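Local coordinates for protein spectinomycin 9-adenylyltransferase (Enterococcus faecalis, PDB 6SXJ) that catalyses the ATP-dependent adenylylation of spectinomycin at its 9-hydroxyl, releasing diphosphate, and so makes bacteria resistant to that antibiotic but not to streptomycin, at residues 61-64 and 65-69; 40-43 and 44-47; 165-168 and 169-172; 208-211 and 212-215. One frame throughout, in Å; residues are numbered along the deposited sequence.

Contact 1 of 4, residues 61-64 and 65-69; sequences SKEI and LIQKI
From L65 to K68, each backbone N-H bonds to the carbonyl four residues back, beginning with L65 N to S61 O at 3.0 Å and ending with K68 N to I64 O at 2.7 Å. These are consecutive bonds of the alpha-helix that forms the crossover of a beta-alpha-beta unit, between strands 47-53 and 85-91 of the nucleotidyltransferase domain. L65 and I66 lean back over the preceding turn: L65 CG lies 3.2 Å from S61 O, and I66 CG1 is equally close to K62 O, each carbon placed beside its own backbone N by a first torsion near -65°. Both side chains then reach F106 on strand 103-108, with L65 also on I89 and I18. On the same buried face K62 stretches out fully extended, and its NZ donates to the carbonyl O of P122. Toward helix 8-23, I64 and K68 run side by side, I64 CG2 being 4.1 Å from K68 CG, and both touch H22. E63 and Q67 lie on the exposed side. Their chains point the same way, with the carboxylate and amide planes turned 51° apart, and E63 OE2 stands 3.3 Å from Q67 NE2.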
loop_
_atom_site.group_PDB
_atom_site.type_symbol
_atom_site.label_atom_id
_atom_site.label_comp_id
_atom_site.label_asym_id
_atom_site.label_seq_id
_atom_site.Cartn_x
_atom_site.Cartn_y
_atom_site.Cartn_z
ATOM N N SER A 61 8.274 -5.040 -21.066
ATOM C CA SER A 61 8.709 -4.024 -20.111
ATOM C C SER A 61 8.332 -4.404 -18.685
ATOM O O SER A 61 9.098 -4.153 -17.746
ATOM C CB SER A 61 8.106 -2.666 -20.480
ATOM O OG SER A 61 8.575 -2.230 -21.743
ATOM N N LYS A 62 7.158 -5.013 -18.501
ATOM C CA LYS A 62 6.747 -5.419 -17.163
ATOM C C LYS A 62 7.639 -6.534 -16.635
ATOM O O LYS A 62 8.020 -6.527 -15.460
ATOM C CB LYS A 62 5.283 -5.858 -17.166
ATOM C CG LYS A 62 4.315 -4.790 -17.657
ATOM C CD LYS A 62 2.918 -5.364 -17.864
ATOM C CE LYS A 62 1.929 -4.294 -18.317
ATOM N NZ LYS A 62 0.514 -4.771 -18.233
ATOM N N GLU A 63 7.979 -7.506 -17.484
ATOM C CA GLU A 63 8.888 -8.563 -17.055
ATOM C C GLU A 63 10.253 -7.992 -16.684
ATOM O O GLU A 63 10.861 -8.406 -15.688
ATOM C CB GLU A 63 9.020 -9.610 -18.160
ATOM C CG GLU A 63 9.742 -10.879 -17.744
ATOM C CD GLU A 63 9.832 -11.888 -18.878
ATOM O OE1 GLU A 63 8.819 -12.078 -19.586
ATOM O OE2 GLU A 63 10.915 -12.488 -19.061
ATOM N N ILE A 64 10.748 -7.035 -17.471
ATOM C CA ILE A 64 12.020 -6.394 -17.148
ATOM C C ILE A 64 11.945 -5.752 -15.770
ATOM O O ILE A 64 12.801 -5.984 -14.909
ATOM C CB ILE A 64 12.393 -5.352 -18.217
ATOM C CG1 ILE A 64 12.418 -5.973 -19.611
ATOM C CG2 ILE A 64 13.740 -4.732 -17.884
ATOM C CD1 ILE A 64 12.577 -4.940 -20.720
ATOM N N LEU A 65 10.917 -4.928 -15.548
ATOM C CA LEU A 65 10.749 -4.272 -14.256
ATOM C C LEU A 65 10.751 -5.291 -13.129
ATOM O O LEU A 65 11.439 -5.121 -12.117
ATOM C CB LEU A 65 9.450 -3.464 -14.238
ATOM C CG LEU A 65 9.380 -2.257 -15.167
ATOM C CD1 LEU A 65 8.098 -1.485 -14.909
ATOM C CD2 LEU A 65 10.601 -1.344 -14.983
ATOM N N ILE A 66 9.980 -6.368 -13.287
ATOM C CA ILE A 66 9.971 -7.394 -12.254
ATOM C C ILE A 66 11.369 -7.972 -12.081
ATOM O O ILE A 66 11.831 -8.206 -10.957
ATOM C CB ILE A 66 8.956 -8.503 -12.582
ATOM C CG1 ILE A 66 7.526 -7.962 -12.591
ATOM C CG2 ILE A 66 9.112 -9.625 -11.570
ATOM C CD1 ILE A 66 6.537 -8.896 -13.279
ATOM N N GLN A 67 12.046 -8.244 -13.194
ATOM C CA GLN A 67 13.365 -8.859 -13.121
ATOM C C GLN A 67 14.353 -7.931 -12.435
ATOM O O GLN A 67 15.127 -8.364 -11.574
ATOM C CB GLN A 67 13.860 -9.202 -14.525
ATOM C CG GLN A 67 13.592 -10.625 -14.983
ATOM C CD GLN A 67 14.198 -10.907 -16.349
ATOM O OE1 GLN A 67 15.240 -10.351 -16.703
ATOM N NE2 GLN A 67 13.547 -11.766 -17.121
ATOM N N LYS A 68 14.333 -6.648 -12.797
ATOM C CA LYS A 68 15.316 -5.707 -12.274
ATOM C C LYS A 68 14.970 -5.235 -10.870
ATOM O O LYS A 68 15.872 -4.903 -10.094
ATOM C CB LYS A 68 15.445 -4.512 -13.226
ATOM C CG LYS A 68 16.171 -4.825 -14.540
ATOM C CD LYS A 68 17.417 -5.677 -14.302
ATOM C CE LYS A 68 18.049 -6.141 -15.596
ATOM N NZ LYS A 68 19.016 -5.136 -16.108
ATOM N N ILE A 69 13.687 -5.211 -10.505
ATOM C CA ILE A 69 13.363 -4.765 -9.155
ATOM C C ILE A 69 13.594 -5.878 -8.138
ATOM O O ILE A 69 13.959 -5.610 -6.986
ATOM C CB ILE A 69 11.921 -4.241 -9.076
ATOM C CG1 ILE A 69 11.779 -2.976 -9.925
ATOM C CG2 ILE A 69 11.560 -3.963 -7.623
ATOM C CD1 ILE A 69 10.404 -2.343 -9.851
#

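Contact 2 of 4, residues 40-43 and 44-47; sequences GLKP and NSDL
K42 O receives two hydrogen bonds from S45, one from the backbone N at 3.0 Å and one from the hydroxyl OG at 2.9 Å. Both donors come from the same face of the carbonyl plane. The amide sits well above that plane, 58° out of it, whereas the hydroxyl is tilted from it by only 29°. With chi1 of -46°, S45 OG lies beside its own backbone N, which lets hydroxyl and amide converge on one oxygen. S45 OG stands 2.9 Å from K42 N as well, tucked against the backbone on both sides of K42 CA. The hydrogen bond from S45 N to K42 O closes a type I beta turn from K42 to S45, with P43 and N44 at its corners, in the loop that leads from helix 35-38 into strand 47-53 of the nucleotidyltransferase domain. L41, just before it, centres an inverse gamma turn, so the chain bends twice in quick succession. R83 NH1 donates to both K42 O and S45 O, tying the two ends of the beta turn to a neighbouring loop. Packing is light and mostly at the surface. S45 itself is buried, and K42 CB rests 3.4 Å from S45 OG.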
loop_
_atom_site.group_PDB
_atom_site.type_symbol
_atom_site.label_atom_id
_atom_site.label_comp_id
_atom_site.label_asym_id
_atom_site.label_seq_id
_atom_site.Cartn_x
_atom_site.Cartn_y
_atom_site.Cartn_z
ATOM N N GLY A 40 8.233 9.633 8.302
ATOM C CA GLY A 40 9.661 9.514 8.497
ATOM C C GLY A 40 10.127 8.085 8.273
ATOM O O GLY A 40 9.368 7.119 8.436
ATOM N N LEU A 41 11.394 7.945 7.897
ATOM C CA LEU A 41 11.932 6.652 7.475
ATOM C C LEU A 41 12.439 5.879 8.685
ATOM O O LEU A 41 13.616 5.953 9.054
ATOM C CB LEU A 41 13.043 6.848 6.452
ATOM C CG LEU A 41 12.663 7.166 5.009
ATOM C CD1 LEU A 41 13.931 7.503 4.227
ATOM C CD2 LEU A 41 11.932 6.002 4.394
ATOM N N LYS A 42 11.540 5.119 9.309
ATOM C CA LYS A 42 11.953 4.134 10.293
ATOM C C LYS A 42 12.661 2.977 9.583
ATOM O O LYS A 42 12.395 2.711 8.408
ATOM C CB LYS A 42 10.749 3.609 11.073
ATOM C CG LYS A 42 9.876 4.699 11.701
ATOM C CD LYS A 42 9.417 4.333 13.118
ATOM C CE LYS A 42 8.584 3.045 13.145
ATOM N NZ LYS A 42 7.438 3.093 14.111
ATOM N N PRO A 43 13.587 2.290 10.261
ATOM C CA PRO A 43 14.181 1.086 9.651
ATOM C C PRO A 43 13.157 0.028 9.265
ATOM O O PRO A 43 13.497 -0.877 8.493
ATOM C CB PRO A 43 15.141 0.572 10.736
ATOM C CG PRO A 43 15.492 1.793 11.540
ATOM C CD PRO A 43 14.267 2.676 11.513
ATOM N N ASN A 44 11.918 0.117 9.765
ATOM C CA ASN A 44 10.851 -0.832 9.454
ATOM C C ASN A 44 10.042 -0.430 8.223
ATOM O O ASN A 44 9.211 -1.219 7.760
ATOM C CB ASN A 44 9.912 -0.972 10.674
ATOM C CG ASN A 44 8.831 -2.023 10.474
ATOM O OD1 ASN A 44 7.883 -1.811 9.719
ATOM N ND2 ASN A 44 8.959 -3.153 11.165
ATOM N N SER A 45 10.262 0.768 7.683
ATOM C CA SER A 45 9.351 1.336 6.700
ATOM C C SER A 45 9.559 0.744 5.312
ATOM O O SER A 45 10.689 0.466 4.893
ATOM C CB SER A 45 9.527 2.857 6.625
ATOM O OG SER A 45 9.583 3.436 7.914
ATOM N N ASP A 46 8.455 0.596 4.587
ATOM C CA ASP A 46 8.505 0.230 3.186
ATOM C C ASP A 46 8.892 1.432 2.330
ATOM O O ASP A 46 8.665 2.589 2.692
ATOM C CB ASP A 46 7.150 -0.276 2.693
ATOM C CG ASP A 46 6.731 -1.591 3.324
ATOM O OD1 ASP A 46 7.515 -2.178 4.097
ATOM O OD2 ASP A 46 5.603 -2.031 3.026
ATOM N N LEU A 47 9.441 1.134 1.155
ATOM C CA LEU A 47 9.634 2.110 0.091
ATOM C C LEU A 47 8.480 1.978 -0.900
ATOM O O LEU A 47 8.422 1.009 -1.665
ATOM C CB LEU A 47 10.971 1.879 -0.607
ATOM C CG LEU A 47 12.268 2.076 0.187
ATOM C CD1 LEU A 47 13.442 1.669 -0.684
ATOM C CD2 LEU A 47 12.372 3.524 0.623
#

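Contact 3 of 4, residues 165-168 and 169-172; sequences AIMD and SSEE
Backbone bonding across A165-D168 and S169-E172 follows the alpha-helical pattern of helix 159-173, in the C-terminal domain of the aminoglycoside adenylyltransferase family. S169 N donates to A165 O at 3.1 Å, and S170 N to I166 O at 3.0 Å. E171 N bonds M167 O, also at 3.0 Å, with a weak second approach to D168 O, three residues back.

The side-chain hydrogen bond is that of S170, whose OG donates to M167 O at 2.6 Å, a return to the helix's own backbone. A chi1 of 67° sets this hydroxyl between the backbone N and the carbonyl carbon of S170, from where it can turn back to the carbonyl one turn earlier. M167 O is therefore shared by S170 OG and E171 N, which arrive from the same face of its plane. The hydroxyl approaches at a C=O...O angle of 118°, much sharper than that of the amide. In this way a buried serine satisfies its polar end within the helix, while its side chain packs against M191, N249 and L252 of two neighbouring helices.

Nonpolar packing belongs to the same inward side: M167 meets M195 and L252, and I166 lies on T194 and I132. Thus helix 159-173 is seated against helices 181-196, 241-253 and 130-139.

Charge is concentrated on the exposed side. D168 and E171 lie alongside one another, pointing the same way, an arrangement that probably raises the cost of two full negative charges. Their carboxylate planes are 28° apart, and D168 OD1 is 3.7 Å from E171 OE2.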
loop_
_atom_site.group_PDB
_atom_site.type_symbol
_atom_site.label_atom_id
_atom_site.label_comp_id
_atom_site.label_asym_id
_atom_site.label_seq_id
_atom_site.Cartn_x
_atom_site.Cartn_y
_atom_site.Cartn_z
ATOM N N ALA A 165 -14.094 3.183 -1.260
ATOM C CA ALA A 165 -12.921 2.319 -1.341
ATOM C C ALA A 165 -12.691 1.576 -0.029
ATOM O O ALA A 165 -12.521 0.351 -0.014
ATOM C CB ALA A 165 -11.699 3.162 -1.713
ATOM N N ILE A 166 -12.680 2.307 1.087
ATOM C CA ILE A 166 -12.398 1.679 2.376
ATOM C C ILE A 166 -13.453 0.632 2.712
ATOM O O ILE A 166 -13.130 -0.472 3.170
ATOM C CB ILE A 166 -12.297 2.752 3.476
ATOM C CG1 ILE A 166 -10.966 3.499 3.373
ATOM C CG2 ILE A 166 -12.461 2.112 4.855
ATOM C CD1 ILE A 166 -10.852 4.683 4.303
ATOM N N MET A 167 -14.731 0.956 2.503
ATOM C CA MET A 167 -15.789 0.028 2.883
ATOM C C MET A 167 -15.729 -1.249 2.057
ATOM O O MET A 167 -15.892 -2.355 2.585
ATOM C CB MET A 167 -17.152 0.691 2.713
ATOM C CG MET A 167 -17.325 2.023 3.410
ATOM S SD MET A 167 -16.632 2.091 5.066
ATOM C CE MET A 167 -17.620 0.891 5.932
ATOM N N ASP A 168 -15.503 -1.122 0.755
ATOM C CA ASP A 168 -15.454 -2.313 -0.085
ATOM C C ASP A 168 -14.283 -3.214 0.308
ATOM O O ASP A 168 -14.406 -4.444 0.297
ATOM C CB ASP A 168 -15.362 -1.911 -1.557
ATOM C CG ASP A 168 -16.697 -1.481 -2.143
ATOM O OD1 ASP A 168 -17.692 -1.500 -1.402
ATOM O OD2 ASP A 168 -16.747 -1.125 -3.344
ATOM N N SER A 169 -13.168 -2.622 0.739
ATOM C CA SER A 169 -12.023 -3.428 1.154
ATOM C C SER A 169 -12.281 -4.118 2.487
ATOM O O SER A 169 -11.896 -5.278 2.679
ATOM C CB SER A 169 -10.778 -2.552 1.251
ATOM O OG SER A 169 -9.723 -3.255 1.877
ATOM N N SER A 170 -12.938 -3.423 3.417
ATOM C CA SER A 170 -13.285 -4.051 4.687
ATOM C C SER A 170 -14.213 -5.238 4.476
ATOM O O SER A 170 -14.130 -6.233 5.207
ATOM C CB SER A 170 -13.948 -3.036 5.616
ATOM O OG SER A 170 -15.216 -2.651 5.107
ATOM N N GLU A 171 -15.102 -5.153 3.483
ATOM C CA GLU A 171 -16.107 -6.193 3.297
ATOM C C GLU A 171 -15.462 -7.536 2.980
ATOM O O GLU A 171 -15.926 -8.583 3.450
ATOM C CB GLU A 171 -17.079 -5.788 2.190
ATOM C CG GLU A 171 -18.469 -5.431 2.691
ATOM C CD GLU A 171 -19.216 -4.506 1.747
ATOM O OE1 GLU A 171 -20.170 -3.837 2.200
ATOM O OE2 GLU A 171 -18.854 -4.450 0.551
ATOM N N GLU A 172 -14.399 -7.532 2.176
ATOM C CA GLU A 172 -13.653 -8.756 1.924
ATOM C C GLU A 172 -12.624 -9.026 3.010
ATOM O O GLU A 172 -12.232 -10.182 3.201
ATOM C CB GLU A 172 -12.977 -8.681 0.555
ATOM C CG GLU A 172 -13.936 -8.962 -0.602
ATOM C CD GLU A 172 -13.236 -9.023 -1.938
ATOM O OE1 GLU A 172 -13.931 -9.078 -2.975
ATOM O OE2 GLU A 172 -11.987 -8.997 -1.948
#

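Contact 4 of 4, residues 208-211 and 212-215; sequences NAVA and ESSP
S214 lays its side chain back over the end of helix 203-212, where its OG donates to V210 O at 2.8 Å and lies 3.9 Å from V210 CG1. Here a helix terminates in the C-terminal domain of the aminoglycoside adenylyltransferase family, and two consecutive serines close over its last turn before helix 216-229 begins, with P215 as the N-cap residue of that next helix. S213 supplies the second hydroxyl, its OG also donating to V210 O at 2.8 Å. The two reach this oxygen from opposite faces of the carbonyl plane: S214 OG stands above it, 45° out, and S213 OG is tilted by 28°. The first torsions differ accordingly. S213 OG sits between its backbone N and carbonyl carbon (chi1 46°), whereas S214 OG is turned beside its own N.

The backbone bonds fade as the helix ends. E212 N to N208 O is weak, as is the bond from S213 N to V210 O, so the serine hydroxyls do much of the work of satisfying the V210 carbonyl. S214 N then bonds A211 O at 3.1 Å, over a span of three residues, with the donor far above the carbonyl plane.

S214 OG has a second partner in the hydroxyl of Y247, which connects this helix end to helix 241-253. V210 packs on C189 and L193 of helix 181-196, and A211 on R219 and I222 of helix 216-229. On the exposed side E212 has an extended chain that runs out laterally from the helix, while E212 CB rests 3.6 Å from N208 O.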
loop_
_atom_site.group_PDB
_atom_site.type_symbol
_atom_site.label_atom_id
_atom_site.label_comp_id
_atom_site.label_asym_id
_atom_site.label_seq_id
_atom_site.Cartn_x
_atom_site.Cartn_y
_atom_site.Cartn_z
ATOM N N ASN A 208 -2.582 1.334 18.307
ATOM C CA ASN A 208 -2.627 1.830 19.676
ATOM C C ASN A 208 -3.545 3.033 19.837
ATOM O O ASN A 208 -4.029 3.278 20.946
ATOM C CB ASN A 208 -1.215 2.184 20.150
ATOM C CG ASN A 208 -0.201 1.104 19.804
ATOM O OD1 ASN A 208 -0.164 0.620 18.676
ATOM N ND2 ASN A 208 0.614 0.716 20.777
ATOM N N ALA A 209 -3.817 3.771 18.758
ATOM C CA ALA A 209 -4.779 4.865 18.843
ATOM C C ALA A 209 -6.207 4.337 18.930
ATOM O O ALA A 209 -7.025 4.869 19.690
ATOM C CB ALA A 209 -4.624 5.792 17.640
ATOM N N VAL A 210 -6.528 3.292 18.162
ATOM C CA VAL A 210 -7.888 2.755 18.183
ATOM C C VAL A 210 -8.099 1.853 19.394
ATOM O O VAL A 210 -9.181 1.844 19.991
ATOM C CB VAL A 210 -8.197 2.008 16.872
ATOM C CG1 VAL A 210 -9.651 1.535 16.861
ATOM C CG2 VAL A 210 -7.913 2.890 15.668
ATOM N N ALA A 211 -7.078 1.075 19.770
ATOM C CA ALA A 211 -7.193 0.217 20.945
ATOM C C ALA A 211 -7.564 1.025 22.182
ATOM O O ALA A 211 -8.326 0.555 23.036
ATOM C CB ALA A 211 -5.884 -0.540 21.169
ATOM N N GLU A 212 -7.041 2.248 22.289
ATOM C CA GLU A 212 -7.347 3.101 23.433
ATOM C C GLU A 212 -8.843 3.360 23.538
ATOM O O GLU A 212 -9.404 3.367 24.640
ATOM C CB GLU A 212 -6.565 4.414 23.311
ATOM C CG GLU A 212 -7.198 5.637 23.963
ATOM C CD GLU A 212 -6.298 6.871 23.865
ATOM O OE1 GLU A 212 -5.240 6.787 23.203
ATOM O OE2 GLU A 212 -6.642 7.922 24.451
ATOM N N SER A 213 -9.510 3.557 22.403
ATOM C CA SER A 213 -10.928 3.874 22.375
ATOM C C SER A 213 -11.811 2.634 22.316
ATOM O O SER A 213 -12.997 2.747 21.974
ATOM C CB SER A 213 -11.229 4.773 21.177
ATOM O OG SER A 213 -10.599 4.265 20.012
ATOM N N SER A 214 -11.270 1.462 22.654
ATOM C CA SER A 214 -11.951 0.198 22.410
ATOM C C SER A 214 -12.113 -0.614 23.692
ATOM O O SER A 214 -11.256 -0.560 24.579
ATOM C CB SER A 214 -11.170 -0.633 21.382
ATOM O OG SER A 214 -11.272 -0.062 20.086
ATOM N N PRO A 215 -13.202 -1.381 23.814
ATOM C CA PRO A 215 -13.396 -2.191 25.024
ATOM C C PRO A 215 -12.231 -3.135 25.267
ATOM O O PRO A 215 -11.620 -3.663 24.334
ATOM C CB PRO A 215 -14.691 -2.958 24.733
ATOM C CG PRO A 215 -15.435 -2.076 23.779
ATOM C CD PRO A 215 -14.370 -1.439 22.919
#

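Contacts 1 and 2 belong to the nucleotidyltransferase domain, contacts 3 and 4 to the C-terminal domain, and none touches another; contacts 1 and 4 are farthest apart, their centres about 42 Å from each other. Contact 2 is a surface turn, whereas the others are partly buried. Contacts 1 and 3 both lie along helices, yet the first sets its helix against the sheet and the second packs among helices. Contacts 3 and 4 share helices 181-196 and 241-253 as neighbours. Serine hydroxyls bonded to backbone carbonyls recur in contacts 2, 3 and 4: within a turn, along a helix and at a helix end. Contact 1 instead combines backbone helix bonds with nonpolar packing, and its buried lysine bonds outside the helix.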